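Local atomic coordinates of Ceg4 (PDB entry 6AOK), a protein that probably removes phosphate from phosphotyrosine through its magnesium-binding HAD-like phosphatase domain, a Legionella effector activity that dampens the host cell's MAPK signalling. Residues F96-L101 and Q126-E131; G142-D147 and A173-A178. All blocks are in the same frame, centred on the assembly; numbering follows the deposited sequence.

Contact 1: F96-L101 and Q126-E131; sequences FFHEVL and QGFSDE
F128 and H98 meet ring against ring in an offset stack, the centroids 3.9 Å apart and the planes turned 16° from parallel. The two side chains reach toward each other tip to tip, and the overlap is partial: CE2 of F128 lies over the rim of the imidazole, 3.3 Å from ND1 of H98. A flat, polar-rimmed histidine suits this partly exposed position, because one face can lie on an apolar ring while its nitrogens bond at the edge. ND1 is hydrogen-bonded to OE2 of E132, and a water in the ring plane joins NE2 of H98 to the carbonyl O of Q126, 2.7 Å from that water. Both nitrogens are thus held.

On its buried side F128 reaches the apolar part of helix 91-100. Its CZ packs 3.6 Å from CB of F97, whose own ring meets F123 edge-to-face, as F128 does. CD1 of L101 completes the apolar contact, 4.0 Å from CE2 of F128, the leucine crossing the phenylalanine at about a right angle. The contact joins helix 91-100 and the residue after it to the loop after helix 116-125, in the α/β core of the HAD-like domain, where F97 and L101 also rest on V108 of strand 106-111. Helix 116-125 ends here in a Schellman motif (N of F128 to O of F123, N of G127 to O of K124), with G127 as the C-prime residue at a positive phi, where a CB would press against the preceding carbonyl O. Chi1 of -76° puts CG of F128 beside its backbone N, and the ring then reaches H98. A second water donates to O of L101 at 2.9 Å and, weakly, to OE2 of E131.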
ATOM      1  N   PHE A  96      -2.010 -10.854   1.928  1.00 15.70           N
ATOM      2  CA  PHE A  96      -2.999 -10.127   1.140  1.00 15.33           C
ATOM      3  C   PHE A  96      -2.404  -9.571  -0.154  1.00 16.29           C
ATOM      4  O   PHE A  96      -2.964  -9.779  -1.247  1.00 16.14           O
ATOM      5  CB  PHE A  96      -3.570  -8.973   1.951  1.00 15.70           C
ATOM      6  CG  PHE A  96      -4.579  -8.145   1.201  1.00 14.38           C
ATOM      7  CD1 PHE A  96      -5.912  -8.510   1.155  1.00 15.61           C
ATOM      8  CD2 PHE A  96      -4.185  -6.971   0.549  1.00 16.49           C
ATOM      9  CE1 PHE A  96      -6.839  -7.692   0.477  1.00 20.51           C
ATOM     10  CE2 PHE A  96      -5.073  -6.211  -0.132  1.00 17.09           C
ATOM     11  CZ  PHE A  96      -6.408  -6.555  -0.160  1.00 18.15           C
ATOM     12  N   PHE A  97      -1.270  -8.860  -0.049  1.00 14.74           N
ATOM     13  CA  PHE A  97      -0.651  -8.287  -1.243  1.00 14.21           C
ATOM     14  C   PHE A  97      -0.102  -9.331  -2.199  1.00 14.64           C
ATOM     15  O   PHE A  97      -0.156  -9.118  -3.413  1.00 14.90           O
ATOM     16  CB  PHE A  97       0.413  -7.265  -0.827  1.00 13.83           C
ATOM     17  CG  PHE A  97      -0.225  -6.017  -0.357  1.00 16.87           C
ATOM     18  CD1 PHE A  97      -0.820  -5.166  -1.276  1.00 17.34           C
ATOM     19  CD2 PHE A  97      -0.382  -5.754   0.987  1.00 18.38           C
ATOM     20  CE1 PHE A  97      -1.504  -4.034  -0.861  1.00 17.73           C
ATOM     21  CE2 PHE A  97      -1.083  -4.612   1.428  1.00 19.81           C
ATOM     22  CZ  PHE A  97      -1.650  -3.753   0.486  1.00 19.92           C
ATOM     23  N   HIS A  98       0.401 -10.474  -1.716  1.00 14.85           N
ATOM     24  CA  HIS A  98       0.743 -11.517  -2.672  1.00 19.28           C
ATOM     25  C   HIS A  98      -0.493 -11.943  -3.451  1.00 22.62           C
ATOM     26  O   HIS A  98      -0.422 -12.193  -4.654  1.00 23.65           O
ATOM     27  CB  HIS A  98       1.368 -12.748  -1.988  1.00 21.11           C
ATOM     28  CG  HIS A  98       2.832 -12.598  -1.674  1.00 20.73           C
ATOM     29  ND1 HIS A  98       3.769 -12.222  -2.619  1.00 22.00           N
ATOM     30  CD2 HIS A  98       3.511 -12.746  -0.507  1.00 21.25           C
ATOM     31  CE1 HIS A  98       4.965 -12.157  -2.051  1.00 22.13           C
ATOM     32  NE2 HIS A  98       4.839 -12.498  -0.775  1.00 22.54           N
ATOM     33  N   GLU A  99      -1.636 -12.033  -2.794  1.00 18.56           N
ATOM     34  CA  GLU A  99      -2.830 -12.421  -3.535  1.00 25.18           C
ATOM     35  C   GLU A  99      -3.247 -11.334  -4.539  1.00 23.32           C
ATOM     36  O   GLU A  99      -3.529 -11.620  -5.712  1.00 23.99           O
ATOM     37  CB  GLU A  99      -3.963 -12.703  -2.567  1.00 30.67           C
ATOM     38  CG  GLU A  99      -5.232 -13.001  -3.274  1.00 37.78           C
ATOM     39  CD  GLU A  99      -5.229 -14.395  -3.851  1.00 45.09           C
ATOM     40  OE1 GLU A  99      -4.560 -15.305  -3.292  1.00 47.58           O
ATOM     41  OE2 GLU A  99      -5.899 -14.579  -4.878  1.00 49.35           O
ATOM     42  N   VAL A 100      -3.298 -10.080  -4.108  1.00 19.46           N
ATOM     43  CA  VAL A 100      -3.912  -9.118  -5.011  1.00 22.87           C
ATOM     44  C   VAL A 100      -2.947  -8.652  -6.099  1.00 22.43           C
ATOM     45  O   VAL A 100      -3.394  -8.212  -7.171  1.00 22.82           O
ATOM     46  CB  VAL A 100      -4.492  -7.915  -4.246  1.00 19.10           C
ATOM     47  CG1 VAL A 100      -5.687  -8.370  -3.356  1.00 20.40           C
ATOM     48  CG2 VAL A 100      -3.420  -7.182  -3.419  1.00 16.27           C
ATOM     49  N   LEU A 101      -1.639  -8.716  -5.856  1.00 18.39           N
ATOM     50  CA  LEU A 101      -0.718  -8.268  -6.885  1.00 22.10           C
ATOM     51  C   LEU A 101      -0.485  -9.331  -7.937  1.00 28.20           C
ATOM     52  O   LEU A 101       0.239  -9.063  -8.892  1.00 32.55           O
ATOM     53  CB  LEU A 101       0.623  -7.874  -6.288  1.00 18.51           C
ATOM     54  CG  LEU A 101       0.559  -6.650  -5.392  1.00 17.22           C
ATOM     55  CD1 LEU A 101       1.923  -6.364  -4.640  1.00 15.35           C
ATOM     56  CD2 LEU A 101       0.098  -5.414  -6.228  1.00 16.13           C
ATOM     57  N   GLN A 126      10.468  -7.520   1.903  1.00 12.89           N
ATOM     58  CA  GLN A 126       9.567  -8.545   2.425  1.00 13.38           C
ATOM     59  C   GLN A 126       9.179  -9.587   1.383  1.00 15.39           C
ATOM     60  O   GLN A 126       8.220 -10.336   1.591  1.00 16.92           O
ATOM     61  CB  GLN A 126       8.344  -7.896   3.096  1.00 14.40           C
ATOM     62  CG  GLN A 126       8.786  -7.082   4.380  1.00 12.74           C
ATOM     63  CD  GLN A 126       7.620  -6.700   5.241  1.00 13.26           C
ATOM     64  OE1 GLN A 126       7.163  -5.549   5.223  1.00 14.79           O
ATOM     65  NE2 GLN A 126       7.108  -7.659   5.997  1.00 14.80           N
ATOM     66  N   GLY A 127       9.959  -9.733   0.342  1.00 16.01           N
ATOM     67  CA  GLY A 127       9.895 -10.932  -0.464  1.00 18.02           C
ATOM     68  C   GLY A 127       9.106 -10.761  -1.727  1.00 18.03           C
ATOM     69  O   GLY A 127       8.800 -11.756  -2.376  1.00 20.88           O
ATOM     70  N   PHE A 128       8.714  -9.541  -2.059  1.00 14.59           N
ATOM     71  CA  PHE A 128       7.971  -9.314  -3.284  1.00 15.40           C
ATOM     72  C   PHE A 128       8.880  -9.202  -4.503  1.00 16.93           C
ATOM     73  O   PHE A 128       9.941  -8.592  -4.450  1.00 18.94           O
ATOM     74  CB  PHE A 128       7.112  -8.059  -3.109  1.00 13.09           C
ATOM     75  CG  PHE A 128       5.915  -8.318  -2.261  1.00 13.24           C
ATOM     76  CD1 PHE A 128       6.021  -8.293  -0.888  1.00 13.62           C
ATOM     77  CD2 PHE A 128       4.709  -8.701  -2.832  1.00 14.73           C
ATOM     78  CE1 PHE A 128       4.905  -8.532  -0.076  1.00 13.78           C
ATOM     79  CE2 PHE A 128       3.590  -8.966  -2.040  1.00 15.65           C
ATOM     80  CZ  PHE A 128       3.681  -8.870  -0.668  1.00 14.31           C
ATOM     81  N   SER A 129       8.444  -9.780  -5.624  1.00 17.11           N
ATOM     82  CA  SER A 129       9.227  -9.737  -6.851  1.00 17.80           C
ATOM     83  C   SER A 129       9.026  -8.397  -7.551  1.00 17.57           C
ATOM     84  O   SER A 129       8.077  -7.678  -7.279  1.00 14.72           O
ATOM     85  CB  SER A 129       8.814 -10.866  -7.784  1.00 18.93           C
ATOM     86  OG  SER A 129       7.511 -10.557  -8.266  1.00 18.61           O
ATOM     87  N   ASP A 130       9.939  -8.068  -8.468  1.00 20.88           N
ATOM     88  CA  ASP A 130       9.765  -6.848  -9.245  1.00 23.24           C
ATOM     89  C   ASP A 130       8.456  -6.875 -10.016  1.00 20.28           C
ATOM     90  O   ASP A 130       7.776  -5.842 -10.129  1.00 16.83           O
ATOM     91  CB  ASP A 130      10.930  -6.662 -10.199  1.00 28.60           C
ATOM     92  CG  ASP A 130      12.230  -6.352  -9.478  1.00 35.74           C
ATOM     93  OD1 ASP A 130      12.178  -5.819  -8.353  1.00 36.37           O
ATOM     94  OD2 ASP A 130      13.314  -6.637 -10.051  1.00 40.90           O
ATOM     95  N   GLU A 131       8.087  -8.058 -10.545  1.00 18.06           N
ATOM     96  CA  GLU A 131       6.816  -8.221 -11.242  1.00 22.34           C
ATOM     97  C   GLU A 131       5.641  -7.836 -10.354  1.00 20.37           C
ATOM     98  O   GLU A 131       4.732  -7.112 -10.787  1.00 16.69           O
ATOM     99  CB  GLU A 131       6.656  -9.661 -11.723  1.00 27.13           C
ATOM    100  CG  GLU A 131       5.453  -9.820 -12.617  1.00 34.61           C
ATOM    101  CD  GLU A 131       5.117 -11.283 -12.875  1.00 45.29           C
ATOM    102  OE1 GLU A 131       6.056 -12.130 -12.893  1.00 47.42           O
ATOM    103  OE2 GLU A 131       3.907 -11.575 -13.044  1.00 50.14           O
TER
HETATM  104  O   HOH W   1       6.978 -12.673   1.175  1.00 15.92           O
HETATM  105  O   HOH W   2       2.348 -10.511 -10.273  1.00 44.66           O

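Contact 2: G142-D147 and A173-A178; sequences GYKFND and AEMLRA
E174 reaches from helix 169-180 to the first turn of helix 144-153, where its OE1 accepts a hydrogen bond from the backbone N of F145 at 3.0 Å. The bond uses the anti lone pair of OE1, with an N-H...O angle of 153°. Glutamate suits the place because its chain, extended beyond CG, is long enough to bring a carboxylate from one helix to the start of another. A water bound by the backbone N of K144 donates to OE1 of E174, at 2.7 Å.

The tight part lies beside this bond. The F145 ring packs against the second helix, its CE1 3.6 Å from CA of A178 and its CD1 3.7 Å from CB of A178; the small alanine lets an aromatic ring come close to the backbone. Toward the sheet, CB of K144 meets CG of selenomethionine M175 at 3.9 Å, and the flexible M175 chain continues to V111 and I164. On the solvent side Y143 crosses E174 at about a right angle, their planes 71° apart, and OE1 of E174 approaches CD1 of Y143 obliquely at 3.3 Å; R177 is loose, its CB 4.2 Å from CD1 of F145.

The apolar part of K144 thus serves the packing of two helices of the HAD-like α/β fold, while NZ carries on to salt bridges with D18, a magnesium ligand, and D166. In HAD phosphatases a lysine beside the catalytic aspartates typically offsets their negative charge, and K144 probably does the same. The carboxylate of E174, set at the N-terminus of helix 144-153, would be favoured by the helix dipole.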
ATOM      1  N   GLY A 142       0.158  13.829  -1.954  1.00 16.19           N
ATOM      2  CA  GLY A 142      -0.050  14.324  -0.619  1.00 13.91           C
ATOM      3  C   GLY A 142      -1.454  14.807  -0.395  1.00 14.28           C
ATOM      4  O   GLY A 142      -1.830  15.080   0.742  1.00 15.14           O
ATOM      5  N   TYR A 143      -2.251  14.887  -1.448  1.00 13.22           N
ATOM      6  CA  TYR A 143      -3.640  15.308  -1.328  1.00 14.19           C
ATOM      7  C   TYR A 143      -4.459  14.114  -1.796  1.00 14.47           C
ATOM      8  O   TYR A 143      -4.629  13.902  -3.008  1.00 12.00           O
ATOM      9  CB  TYR A 143      -3.913  16.551  -2.172  1.00 15.86           C
ATOM     10  CG  TYR A 143      -5.323  17.092  -2.017  1.00 16.03           C
ATOM     11  CD1 TYR A 143      -6.062  16.870  -0.840  1.00 14.51           C
ATOM     12  CD2 TYR A 143      -5.910  17.841  -3.050  1.00 16.66           C
ATOM     13  CE1 TYR A 143      -7.344  17.398  -0.688  1.00 17.48           C
ATOM     14  CE2 TYR A 143      -7.171  18.340  -2.927  1.00 17.53           C
ATOM     15  CZ  TYR A 143      -7.881  18.130  -1.756  1.00 19.52           C
ATOM     16  OH  TYR A 143      -9.128  18.644  -1.700  1.00 21.29           O
ATOM     17  N   LYS A 144      -4.943  13.313  -0.832  1.00 11.14           N
ATOM     18  CA  LYS A 144      -5.545  12.039  -1.198  1.00 10.36           C
ATOM     19  C   LYS A 144      -6.832  12.209  -2.009  1.00 11.48           C
ATOM     20  O   LYS A 144      -7.126  11.380  -2.881  1.00 11.53           O
ATOM     21  CB  LYS A 144      -5.787  11.208   0.072  1.00 11.03           C
ATOM     22  CG  LYS A 144      -4.475  10.880   0.805  1.00 10.21           C
ATOM     23  CD  LYS A 144      -4.550   9.526   1.576  1.00 15.28           C
ATOM     24  CE  LYS A 144      -3.286   9.312   2.381  1.00 16.33           C
ATOM     25  NZ  LYS A 144      -3.219   8.007   3.132  1.00 13.00           N
ATOM     26  N   PHE A 145      -7.629  13.238  -1.722  1.00 12.78           N
ATOM     27  CA  PHE A 145      -8.837  13.437  -2.523  1.00 13.07           C
ATOM     28  C   PHE A 145      -8.485  13.576  -4.000  1.00 11.45           C
ATOM     29  O   PHE A 145      -9.116  12.954  -4.856  1.00 11.54           O
ATOM     30  CB  PHE A 145      -9.630  14.671  -2.079  1.00 14.17           C
ATOM     31  CG  PHE A 145     -10.805  14.960  -3.000  1.00 17.89           C
ATOM     32  CD1 PHE A 145     -11.986  14.274  -2.849  1.00 13.68           C
ATOM     33  CD2 PHE A 145     -10.673  15.834  -4.071  1.00 16.90           C
ATOM     34  CE1 PHE A 145     -13.080  14.505  -3.719  1.00 14.50           C
ATOM     35  CE2 PHE A 145     -11.719  16.062  -4.950  1.00 16.29           C
ATOM     36  CZ  PHE A 145     -12.948  15.386  -4.761  1.00 17.11           C
ATOM     37  N   ASN A 146      -7.489  14.414  -4.323  1.00 11.54           N
ATOM     38  CA  ASN A 146      -7.165  14.625  -5.734  1.00 15.64           C
ATOM     39  C   ASN A 146      -6.562  13.373  -6.326  1.00 13.84           C
ATOM     40  O   ASN A 146      -6.827  13.038  -7.494  1.00 14.65           O
ATOM     41  CB  ASN A 146      -6.191  15.801  -5.895  1.00 19.61           C
ATOM     42  CG  ASN A 146      -6.918  17.131  -6.134  1.00 27.14           C
ATOM     43  OD1 ASN A 146      -8.170  17.191  -6.195  1.00 30.45           O
ATOM     44  ND2 ASN A 146      -6.139  18.218  -6.246  1.00 27.95           N
ATOM     45  N   ASP A 147      -5.741  12.665  -5.543  1.00 11.61           N
ATOM     46  CA  ASP A 147      -5.129  11.451  -6.071  1.00 14.67           C
ATOM     47  C   ASP A 147      -6.190  10.404  -6.418  1.00 12.01           C
ATOM     48  O   ASP A 147      -6.122   9.776  -7.481  1.00 11.53           O
ATOM     49  CB  ASP A 147      -4.116  10.894  -5.081  1.00 14.80           C
ATOM     50  CG  ASP A 147      -2.721  11.562  -5.223  1.00 21.61           C
ATOM     51  OD1 ASP A 147      -2.511  12.338  -6.184  1.00 26.45           O
ATOM     52  OD2 ASP A 147      -1.831  11.327  -4.382  1.00 24.07           O
ATOM     53  N   ALA A 173     -11.608  10.115   4.922  1.00 11.94           N
ATOM     54  CA  ALA A 173     -12.813  10.843   4.552  1.00 15.35           C
ATOM     55  C   ALA A 173     -12.677  11.448   3.163  1.00 14.43           C
ATOM     56  O   ALA A 173     -13.646  11.460   2.400  1.00 12.23           O
ATOM     57  CB  ALA A 173     -13.104  11.931   5.597  1.00 15.96           C
ATOM     58  N   GLU A 174     -11.487  11.972   2.839  1.00 11.60           N
ATOM     59  CA  GLU A 174     -11.165  12.437   1.485  1.00 12.01           C
ATOM     60  C   GLU A 174     -11.271  11.345   0.436  1.00 12.15           C
ATOM     61  O   GLU A 174     -11.825  11.568  -0.636  1.00 12.84           O
ATOM     62  CB  GLU A 174      -9.740  13.000   1.436  1.00 12.21           C
ATOM     63  CG  GLU A 174      -9.570  14.336   2.189  1.00 14.12           C
ATOM     64  CD  GLU A 174      -8.137  14.837   2.038  1.00 17.27           C
ATOM     65  OE1 GLU A 174      -7.443  14.483   1.050  1.00 15.74           O
ATOM     66  OE2 GLU A 174      -7.718  15.619   2.900  1.00 18.66           O
HETATM   67  N   MSE A 175     -10.698  10.186   0.685  1.00 10.08           N
HETATM   68  CA  MSE A 175     -10.792   9.147  -0.293  1.00 11.08           C
HETATM   69  C   MSE A 175     -12.220   8.694  -0.484  1.00 11.92           C
HETATM   70  O   MSE A 175     -12.656   8.496  -1.565  1.00 11.65           O
HETATM   71  CB  MSE A 175      -9.916   7.968   0.061  1.00 13.40           C
HETATM   72  CG  MSE A 175      -8.461   8.365   0.227  1.00 12.59           C
HETATM   73 SE   MSE A 175      -7.199   6.874  -0.033  0.57 14.54          SE
HETATM   74  CE  MSE A 175      -7.388   6.240   1.828  1.00 17.16           C
ATOM     75  N   LEU A 176     -12.934   8.573   0.608  1.00 11.60           N
ATOM     76  CA  LEU A 176     -14.343   8.161   0.520  1.00 12.38           C
ATOM     77  C   LEU A 176     -15.174   9.176  -0.263  1.00 13.30           C
ATOM     78  O   LEU A 176     -16.035   8.799  -1.067  1.00 12.63           O
ATOM     79  CB  LEU A 176     -14.897   7.992   1.927  1.00 14.23           C
ATOM     80  CG  LEU A 176     -16.337   7.525   1.961  1.00 16.45           C
ATOM     81  CD1 LEU A 176     -16.484   6.072   1.403  1.00 13.37           C
ATOM     82  CD2 LEU A 176     -16.854   7.631   3.415  1.00 16.92           C
ATOM     83  N   ARG A 177     -14.928  10.478  -0.028  1.00 13.82           N
ATOM     84  CA  ARG A 177     -15.570  11.544  -0.811  1.00 18.02           C
ATOM     85  C   ARG A 177     -15.294  11.391  -2.310  1.00 12.82           C
ATOM     86  O   ARG A 177     -16.194  11.554  -3.149  1.00 13.74           O
ATOM     87  CB  ARG A 177     -15.044  12.902  -0.315  1.00 20.69           C
ATOM     88  CG  ARG A 177     -16.005  14.049  -0.400  1.00 29.80           C
ATOM     89  CD  ARG A 177     -15.943  14.922   0.894  1.00 31.88           C
ATOM     90  NE  ARG A 177     -14.563  15.165   1.330  1.00 33.54           N
ATOM     91  CZ  ARG A 177     -14.155  15.115   2.604  1.00 32.14           C
ATOM     92  NH1 ARG A 177     -15.019  14.835   3.582  1.00 36.44           N
ATOM     93  NH2 ARG A 177     -12.888  15.329   2.910  1.00 25.43           N
ATOM     94  N   ALA A 178     -14.035  11.100  -2.664  1.00 11.97           N
ATOM     95  CA  ALA A 178     -13.634  10.945  -4.056  1.00 15.85           C
ATOM     96  C   ALA A 178     -14.312   9.738  -4.694  1.00 12.50           C
ATOM     97  O   ALA A 178     -14.773   9.793  -5.845  1.00 13.41           O
ATOM     98  CB  ALA A 178     -12.104  10.823  -4.132  1.00 16.64           C
TER
HETATM   99  O   HOH W   3      -4.896  14.364   2.044  1.00 18.63           O

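Contact 1 closes in the chain before contact 2 opens, and strand 136-139, at one edge of the parallel sheet, lies between them along the chain. Their centres are 25 Å apart and their nearest atoms about 12 Å, on opposite sides of the chain's centre. They stand differently to the magnesium site of D18, D20 and D167. The side chain of K144 in contact 2 comes about 5 Å from the metal ion, that of F97 in contact 1 about 12 Å. Contact 1 is buried packing away from the metal, and contact 2 places K144 beside the site, where its side chain is about 3 Å from that of D18.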